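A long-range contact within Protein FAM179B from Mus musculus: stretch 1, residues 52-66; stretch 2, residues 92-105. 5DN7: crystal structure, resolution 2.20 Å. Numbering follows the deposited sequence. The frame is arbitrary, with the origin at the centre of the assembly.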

ATOM      1  N   GLY A  52      17.013  10.145 -12.232  1.00 57.81           N
ATOM      2  CA  GLY A  52      17.428  11.278 -11.413  1.00 60.37           C
ATOM      3  C   GLY A  52      17.170  12.659 -12.015  1.00 62.01           C
ATOM      4  O   GLY A  52      16.530  13.513 -11.394  1.00 62.06           O
ATOM      5  N   LYS A  53      17.659  12.883 -13.230  1.00 59.36           N
ATOM      6  CA  LYS A  53      17.427  14.152 -13.916  1.00 66.85           C
ATOM      7  C   LYS A  53      16.528  13.957 -15.146  1.00 70.94           C
ATOM      8  O   LYS A  53      17.001  13.946 -16.287  1.00 74.16           O
ATOM      9  CB  LYS A  53      18.754  14.792 -14.310  1.00 66.75           C
ATOM     10  N   PHE A  54      15.228  13.806 -14.899  1.00 64.54           N
ATOM     11  CA  PHE A  54      14.258  13.528 -15.950  1.00 64.08           C
ATOM     12  C   PHE A  54      12.940  14.236 -15.638  1.00 61.32           C
ATOM     13  O   PHE A  54      12.512  14.275 -14.481  1.00 64.05           O
ATOM     14  CB  PHE A  54      14.056  12.013 -16.095  1.00 67.24           C
ATOM     15  CG  PHE A  54      12.759  11.625 -16.754  1.00 64.19           C
ATOM     16  CD1 PHE A  54      12.606  11.732 -18.124  1.00 62.22           C
ATOM     17  CD2 PHE A  54      11.698  11.138 -15.998  1.00 57.17           C
ATOM     18  CE1 PHE A  54      11.419  11.379 -18.723  1.00 63.09           C
ATOM     19  CE2 PHE A  54      10.510  10.782 -16.591  1.00 52.50           C
ATOM     20  CZ  PHE A  54      10.368  10.897 -17.955  1.00 59.71           C
ATOM     21  N   ASN A  55      12.304  14.813 -16.654  1.00 59.28           N
ATOM     22  CA  ASN A  55      11.088  15.602 -16.431  1.00 56.61           C
ATOM     23  C   ASN A  55       9.886  15.069 -17.181  1.00 50.32           C
ATOM     24  O   ASN A  55       9.650  15.458 -18.326  1.00 50.86           O
ATOM     25  CB  ASN A  55      11.314  17.061 -16.826  1.00 62.06           C
ATOM     26  CG  ASN A  55      12.316  17.753 -15.929  1.00 64.91           C
ATOM     27  OD1 ASN A  55      12.304  17.568 -14.712  1.00 61.94           O
ATOM     28  ND2 ASN A  55      13.197  18.551 -16.527  1.00 73.18           N
ATOM     29  N   PRO A  56       9.106  14.190 -16.530  1.00 47.75           N
ATOM     30  CA  PRO A  56       7.960  13.529 -17.162  1.00 50.16           C
ATOM     31  C   PRO A  56       6.870  14.508 -17.630  1.00 51.22           C
ATOM     32  O   PRO A  56       5.992  14.105 -18.400  1.00 52.56           O
ATOM     33  CB  PRO A  56       7.431  12.613 -16.055  1.00 47.46           C
ATOM     34  CG  PRO A  56       7.912  13.225 -14.787  1.00 50.17           C
ATOM     35  CD  PRO A  56       9.254  13.802 -15.118  1.00 48.92           C
ATOM     36  N   SER A  57       6.932  15.762 -17.185  1.00 40.06           N
ATOM     37  CA  SER A  57       6.015  16.786 -17.673  1.00 46.18           C
ATOM     38  C   SER A  57       6.387  17.211 -19.097  1.00 50.51           C
ATOM     39  O   SER A  57       5.621  17.916 -19.762  1.00 53.25           O
ATOM     40  CB  SER A  57       5.998  18.001 -16.735  1.00 40.70           C
ATOM     41  OG  SER A  57       7.027  18.917 -17.065  1.00 49.27           O
ATOM     42  N   SER A  58       7.560  16.778 -19.555  1.00 56.55           N
ATOM     43  CA  SER A  58       8.017  16.971 -20.926  1.00 59.21           C
ATOM     44  C   SER A  58       7.826  15.732 -21.744  1.00 54.10           C
ATOM     45  O   SER A  58       8.107  15.717 -22.912  1.00 50.82           O
ATOM     46  CB  SER A  58       9.503  17.281 -20.963  1.00 58.44           C
ATOM     47  OG  SER A  58       9.755  18.494 -20.344  1.00 63.10           O
ATOM     48  N   THR A  59       7.376  14.689 -21.090  1.00 57.58           N
ATOM     49  CA  THR A  59       7.198  13.383 -21.703  1.00 54.78           C
ATOM     50  C   THR A  59       5.744  13.165 -22.061  1.00 45.42           C
ATOM     51  O   THR A  59       4.861  13.347 -21.226  1.00 48.90           O
ATOM     52  CB  THR A  59       7.653  12.257 -20.759  1.00 52.63           C
ATOM     53  OG1 THR A  59       8.961  12.554 -20.258  1.00 57.66           O
ATOM     54  CG2 THR A  59       7.675  10.921 -21.480  1.00 50.58           C
ATOM     55  N   PRO A  60       5.487  12.781 -23.309  1.00 40.31           N
ATOM     56  CA  PRO A  60       4.127  12.423 -23.716  1.00 45.53           C
ATOM     57  C   PRO A  60       3.542  11.271 -22.893  1.00 41.35           C
ATOM     58  O   PRO A  60       4.239  10.319 -22.539  1.00 33.66           O
ATOM     59  CB  PRO A  60       4.288  12.014 -25.189  1.00 50.24           C
ATOM     60  CG  PRO A  60       5.759  11.887 -25.425  1.00 53.61           C
ATOM     61  CD  PRO A  60       6.427  12.791 -24.441  1.00 46.89           C
ATOM     62  N   HIS A  61       2.245  11.386 -22.618  1.00 38.26           N
ATOM     63  CA  HIS A  61       1.486  10.405 -21.859  1.00 35.25           C
ATOM     64  C   HIS A  61       1.717   8.958 -22.298  1.00 35.78           C
ATOM     65  O   HIS A  61       1.939   8.074 -21.460  1.00 39.37           O
ATOM     66  CB  HIS A  61      -0.001  10.739 -21.955  1.00 42.79           C
ATOM     67  CG  HIS A  61      -0.885   9.737 -21.284  1.00 46.94           C
ATOM     68  ND1 HIS A  61      -1.182   9.788 -19.939  1.00 50.51           N
ATOM     69  CD2 HIS A  61      -1.527   8.648 -21.770  1.00 44.59           C
ATOM     70  CE1 HIS A  61      -1.970   8.774 -19.626  1.00 47.47           C
ATOM     71  NE2 HIS A  61      -2.198   8.069 -20.720  1.00 44.55           N
ATOM     72  N   ALA A  62       1.667   8.722 -23.607  1.00 39.91           N
ATOM     73  CA  ALA A  62       1.821   7.379 -24.171  1.00 40.46           C
ATOM     74  C   ALA A  62       3.154   6.738 -23.779  1.00 35.75           C
ATOM     75  O   ALA A  62       3.218   5.546 -23.430  1.00 42.02           O
ATOM     76  CB  ALA A  62       1.686   7.435 -25.687  1.00 35.98           C
ATOM     77  N   SER A  63       4.211   7.540 -23.836  1.00 36.52           N
ATOM     78  CA  SER A  63       5.533   7.080 -23.442  1.00 33.52           C
ATOM     79  C   SER A  63       5.584   6.738 -21.950  1.00 31.00           C
ATOM     80  O   SER A  63       6.099   5.689 -21.589  1.00 30.21           O
ATOM     81  CB  SER A  63       6.595   8.126 -23.792  1.00 35.21           C
ATOM     82  OG  SER A  63       6.912   8.083 -25.173  1.00 42.94           O
ATOM     83  N   LEU A  64       5.042   7.603 -21.093  1.00 30.30           N
ATOM     84  CA  LEU A  64       4.974   7.314 -19.657  1.00 28.47           C
ATOM     85  C   LEU A  64       4.221   6.006 -19.361  1.00 35.06           C
ATOM     86  O   LEU A  64       4.614   5.229 -18.463  1.00 35.59           O
ATOM     87  CB  LEU A  64       4.321   8.472 -18.906  1.00 30.49           C
ATOM     88  CG  LEU A  64       5.162   9.742 -18.800  1.00 38.36           C
ATOM     89  CD1 LEU A  64       4.383  10.867 -18.130  1.00 37.10           C
ATOM     90  CD2 LEU A  64       6.454   9.452 -18.051  1.00 30.62           C
ATOM     91  N   VAL A  65       3.147   5.771 -20.120  1.00 33.80           N
ATOM     92  CA  VAL A  65       2.394   4.519 -20.042  1.00 37.03           C
ATOM     93  C   VAL A  65       3.288   3.329 -20.402  1.00 34.43           C
ATOM     94  O   VAL A  65       3.290   2.287 -19.711  1.00 32.55           O
ATOM     95  CB  VAL A  65       1.151   4.538 -20.979  1.00 40.03           C
ATOM     96  CG1 VAL A  65       0.463   3.176 -21.008  1.00 36.72           C
ATOM     97  CG2 VAL A  65       0.167   5.603 -20.542  1.00 30.84           C
ATOM     98  N   GLY A  66       4.052   3.483 -21.482  1.00 34.99           N
ATOM     99  CA  GLY A  66       5.003   2.444 -21.847  1.00 35.92           C
ATOM    100  C   GLY A  66       6.001   2.135 -20.732  1.00 33.80           C
ATOM    101  O   GLY A  66       6.181   0.979 -20.346  1.00 34.56           O
ATOM    102  N   LEU A  92      11.010   6.676  -7.458  1.00 25.45           N
ATOM    103  CA  LEU A  92      11.611   7.900  -7.972  1.00 31.82           C
ATOM    104  C   LEU A  92      10.706   8.523  -9.042  1.00 31.87           C
ATOM    105  O   LEU A  92      10.478   9.731  -9.055  1.00 29.61           O
ATOM    106  CB  LEU A  92      13.005   7.625  -8.530  1.00 34.22           C
ATOM    107  CG  LEU A  92      13.717   8.820  -9.160  1.00 40.05           C
ATOM    108  CD1 LEU A  92      13.745   9.990  -8.192  1.00 41.63           C
ATOM    109  CD2 LEU A  92      15.142   8.417  -9.521  1.00 48.26           C
ATOM    110  N   LEU A  93      10.169   7.684  -9.918  1.00 32.04           N
ATOM    111  CA  LEU A  93       9.267   8.149 -10.967  1.00 25.87           C
ATOM    112  C   LEU A  93       8.075   8.866 -10.349  1.00 22.09           C
ATOM    113  O   LEU A  93       7.736   9.972 -10.752  1.00 27.66           O
ATOM    114  CB  LEU A  93       8.793   6.987 -11.845  1.00 25.20           C
ATOM    115  CG  LEU A  93       7.676   7.311 -12.855  1.00 27.60           C
ATOM    116  CD1 LEU A  93       8.124   8.319 -13.922  1.00 24.39           C
ATOM    117  CD2 LEU A  93       7.117   6.050 -13.502  1.00 23.72           C
ATOM    118  N   VAL A  94       7.459   8.223  -9.363  1.00 25.09           N
ATOM    119  CA  VAL A  94       6.346   8.813  -8.634  1.00 27.44           C
ATOM    120  C   VAL A  94       6.752  10.175  -8.090  1.00 32.56           C
ATOM    121  O   VAL A  94       6.002  11.144  -8.199  1.00 34.89           O
ATOM    122  CB  VAL A  94       5.893   7.915  -7.468  1.00 33.29           C
ATOM    123  CG1 VAL A  94       5.018   8.702  -6.503  1.00 33.33           C
ATOM    124  CG2 VAL A  94       5.153   6.695  -7.996  1.00 18.40           C
ATOM    125  N   ILE A  95       7.919  10.251  -7.490  1.00 33.02           N
ATOM    126  CA  ILE A  95       8.441  11.505  -7.019  1.00 29.40           C
ATOM    127  C   ILE A  95       8.504  12.568  -8.118  1.00 31.81           C
ATOM    128  O   ILE A  95       8.009  13.640  -7.943  1.00 36.24           O
ATOM    129  CB  ILE A  95       9.832  11.372  -6.389  1.00 30.64           C
ATOM    130  CG1 ILE A  95       9.816  10.526  -5.133  1.00 32.51           C
ATOM    131  CG2 ILE A  95      10.382  12.734  -6.068  1.00 30.16           C
ATOM    132  CD1 ILE A  95       8.598  10.715  -4.300  1.00 35.43           C
ATOM    133  N   ARG A  96       9.130  12.250  -9.233  1.00 28.80           N
ATOM    134  CA  ARG A  96       9.292  13.182 -10.319  1.00 30.96           C
ATOM    135  C   ARG A  96       7.944  13.613 -10.899  1.00 36.65           C
ATOM    136  O   ARG A  96       7.770  14.729 -11.317  1.00 40.88           O
ATOM    137  CB  ARG A  96      10.171  12.599 -11.412  1.00 27.90           C
ATOM    138  CG  ARG A  96      11.541  12.114 -10.993  1.00 36.85           C
ATOM    139  CD  ARG A  96      12.445  13.208 -10.492  1.00 40.29           C
ATOM    140  NE  ARG A  96      12.872  14.096 -11.545  1.00 48.80           N
ATOM    141  CZ  ARG A  96      13.435  15.276 -11.349  1.00 59.69           C
ATOM    142  NH1 ARG A  96      13.671  15.718 -10.136  1.00 62.62           N
ATOM    143  NH2 ARG A  96      13.776  16.010 -12.375  1.00 59.10           N
ATOM    144  N   LEU A  97       6.994  12.709 -10.892  1.00 31.46           N
ATOM    145  CA  LEU A  97       5.694  12.964 -11.451  1.00 33.42           C
ATOM    146  C   LEU A  97       4.903  14.040 -10.762  1.00 38.99           C
ATOM    147  O   LEU A  97       4.304  14.841 -11.409  1.00 40.56           O
ATOM    148  CB  LEU A  97       4.868  11.696 -11.514  1.00 30.49           C
ATOM    149  CG  LEU A  97       5.176  10.711 -12.627  1.00 32.54           C
ATOM    150  CD1 LEU A  97       4.326   9.474 -12.522  1.00 27.43           C
ATOM    151  CD2 LEU A  97       4.999  11.358 -13.960  1.00 32.17           C
ATOM    152  N   GLY A  98       4.885  14.048  -9.451  1.00 36.45           N
ATOM    153  CA  GLY A  98       4.061  14.989  -8.741  1.00 41.84           C
ATOM    154  C   GLY A  98       2.590  14.768  -8.971  1.00 47.17           C
ATOM    155  O   GLY A  98       2.111  13.679  -8.693  1.00 45.63           O
ATOM    156  N   GLU A  99       1.890  15.803  -9.423  1.00 42.23           N
ATOM    157  CA  GLU A  99       0.454  15.730  -9.643  1.00 39.43           C
ATOM    158  C   GLU A  99       0.150  14.743 -10.756  1.00 39.63           C
ATOM    159  O   GLU A  99      -0.849  14.025 -10.709  1.00 46.95           O
ATOM    160  CB  GLU A  99      -0.108  17.109  -9.993  1.00 49.61           C
ATOM    161  CG  GLU A  99       0.083  17.505 -11.449  1.00 64.77           C
ATOM    162  CD  GLU A  99      -0.442  18.895 -11.748  1.00 81.92           C
ATOM    163  OE1 GLU A  99      -1.508  19.004 -12.389  1.00 84.37           O
ATOM    164  OE2 GLU A  99       0.212  19.879 -11.342  1.00 85.22           O
ATOM    165  N   GLN A 100       1.060  14.615 -11.673  1.00 40.91           N
ATOM    166  CA  GLN A 100       0.850  13.800 -12.814  1.00 39.80           C
ATOM    167  C   GLN A 100       0.591  12.370 -12.341  1.00 33.96           C
ATOM    168  O   GLN A 100       0.146  11.554 -13.091  1.00 36.23           O
ATOM    169  CB  GLN A 100       2.088  13.827 -13.684  1.00 42.60           C
ATOM    170  CG  GLN A 100       2.033  14.764 -14.860  1.00 47.24           C
ATOM    171  CD  GLN A 100       3.102  14.484 -15.880  1.00 48.00           C
ATOM    172  OE1 GLN A 100       2.885  13.758 -16.815  1.00 46.24           O
ATOM    173  NE2 GLN A 100       4.243  15.078 -15.702  1.00 43.02           N
ATOM    174  N   VAL A 101       0.912  12.070 -11.096  1.00 32.71           N
ATOM    175  CA  VAL A 101       0.703  10.733 -10.621  1.00 33.82           C
ATOM    176  C   VAL A 101      -0.751  10.426 -10.614  1.00 37.79           C
ATOM    177  O   VAL A 101      -1.137   9.304 -10.738  1.00 40.24           O
ATOM    178  CB  VAL A 101       1.420  10.372  -9.314  1.00 37.69           C
ATOM    179  CG1 VAL A 101       0.622  10.759  -8.102  1.00 41.67           C
ATOM    180  CG2 VAL A 101       1.731   8.900  -9.287  1.00 33.97           C
ATOM    181  N   GLN A 102      -1.555  11.454 -10.493  1.00 38.28           N
ATOM    182  CA  GLN A 102      -2.990  11.259 -10.412  1.00 43.00           C
ATOM    183  C   GLN A 102      -3.407  10.529 -11.676  1.00 40.83           C
ATOM    184  O   GLN A 102      -4.273   9.655 -11.645  1.00 46.73           O
ATOM    185  CB  GLN A 102      -3.715  12.600 -10.308  1.00 47.20           C
ATOM    186  CG  GLN A 102      -5.207  12.481 -10.048  1.00 56.78           C
ATOM    187  CD  GLN A 102      -5.759  13.660  -9.268  1.00 64.40           C
ATOM    188  OE1 GLN A 102      -5.313  13.947  -8.157  1.00 68.31           O
ATOM    189  NE2 GLN A 102      -6.733  14.350  -9.850  1.00 65.37           N
ATOM    190  N   GLN A 103      -2.783  10.894 -12.790  1.00 38.78           N
ATOM    191  CA  GLN A 103      -3.061  10.257 -14.039  1.00 35.07           C
ATOM    192  C   GLN A 103      -2.674   8.813 -13.975  1.00 44.75           C
ATOM    193  O   GLN A 103      -3.207   8.015 -14.701  1.00 39.17           O
ATOM    194  CB  GLN A 103      -2.290  10.935 -15.169  1.00 36.26           C
ATOM    195  CG  GLN A 103      -2.496  10.295 -16.517  1.00 47.71           C
ATOM    196  CD  GLN A 103      -3.966  10.273 -16.922  1.00 52.80           C
ATOM    197  OE1 GLN A 103      -4.555  11.287 -17.087  1.00 49.83           O
ATOM    198  NE2 GLN A 103      -4.540   9.099 -17.054  1.00 53.91           N
ATOM    199  N   PHE A 104      -1.725   8.445 -13.128  1.00 44.89           N
ATOM    200  CA  PHE A 104      -1.377   7.019 -13.202  1.00 34.14           C
ATOM    201  C   PHE A 104      -1.656   6.211 -11.934  1.00 37.29           C
ATOM    202  O   PHE A 104      -0.976   5.211 -11.653  1.00 32.21           O
ATOM    203  CB  PHE A 104       0.101   6.874 -13.560  1.00 29.90           C
ATOM    204  CG  PHE A 104       0.468   7.538 -14.841  1.00 34.89           C
ATOM    205  CD1 PHE A 104       0.244   6.902 -16.047  1.00 32.93           C
ATOM    206  CD2 PHE A 104       1.028   8.801 -14.847  1.00 29.84           C
ATOM    207  CE1 PHE A 104       0.573   7.513 -17.229  1.00 33.67           C
ATOM    208  CE2 PHE A 104       1.351   9.420 -16.029  1.00 30.82           C
ATOM    209  CZ  PHE A 104       1.130   8.773 -17.222  1.00 35.48           C
ATOM    210  N   LEU A 105      -2.655   6.640 -11.174  1.00 36.39           N
ATOM    211  CA  LEU A 105      -2.933   6.059  -9.870  1.00 36.09           C
ATOM    212  C   LEU A 105      -3.203   4.547  -9.924  1.00 38.70           C
ATOM    213  O   LEU A 105      -2.701   3.762  -9.094  1.00 22.71           O
ATOM    214  CB  LEU A 105      -4.120   6.776  -9.250  1.00 39.33           C
ATOM    215  CG  LEU A 105      -4.348   6.540  -7.769  1.00 40.29           C
ATOM    216  CD1 LEU A 105      -3.094   6.951  -7.018  1.00 34.75           C
ATOM    217  CD2 LEU A 105      -5.570   7.333  -7.316  1.00 32.80           C
TER

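Stretch 1 enters as an extended loop, turns at P56 to S58, and passes through P60, at the N-cap position, into a helix beginning at H61. Stretch 2 runs as a helix to L97, breaks at G98, and continues through 99-103 with helical phi/psi but without the regular bonds. The two chains advance side by side in the same sense: G52 lies nearest L92, N55 nearest R96, P56 nearest L97, and V65 nearest F104. The backbones approach most closely at P56 and L97, where CA and CA are 6.2 Å apart; between H61 CA and Q103 CA the gap widens to 9.0 Å, and side chains must span it. The turn in stretch 1 is held by S58 N donating to N55 O at 2.8 Å. At G98 the positive phi favours glycine by itself.

The polar anchor is R96. Its chi1, chi2 and chi3 are all m, and this folded course brings the guanidinium to the extended loop, where NE and NH2 each donate to F54 O, both at 3.0 Å. One carbonyl receives two hydrogen bonds near the guanidinium plane, while G52 O lies over one face, 3.6 Å from R96 CZ. Arginine suits a place like this because it can satisfy backbone oxygen in a loop without regular pairing, and at its base R96 CB lies 4.0 Å from P56 CD.

Beside this anchor the contact becomes apolar. The CA-to-CB bond of buried P56 points toward stretch 2, and CB packs 3.4 Å from L97 CD2. Proline offers a compact, rigid hydrocarbon surface where the backbones are nearest. L64 reaches the same methyl from the helix, with CD1 4.2 Å from L97 CD2, so L97 CD2 is shared by loop and helix. The CA-to-CB bond of Q100 also points toward stretch 1; Q100 OE1 lies 3.5 Å from L64 CD1.

F104 fills the wider gap. Its CB points toward stretch 1, and with chi1 m the ring meets the helix: CZ is 3.6 Å from L64 CB, and CE1 is 3.8 Å from V65 CG2, which sits at the ring edge. H61, with chi1 t, brings its imidazole nearly parallel to the F104 ring, planes at 14°, but the centroids are 5.3 Å apart and the rings barely overlap. At the imidazole edge, H61 CE1 touches Q103 CG at 3.5 Å, so even an exposed glutamine contributes its aliphatic part. In all, 634 Å² is buried, counting both sides.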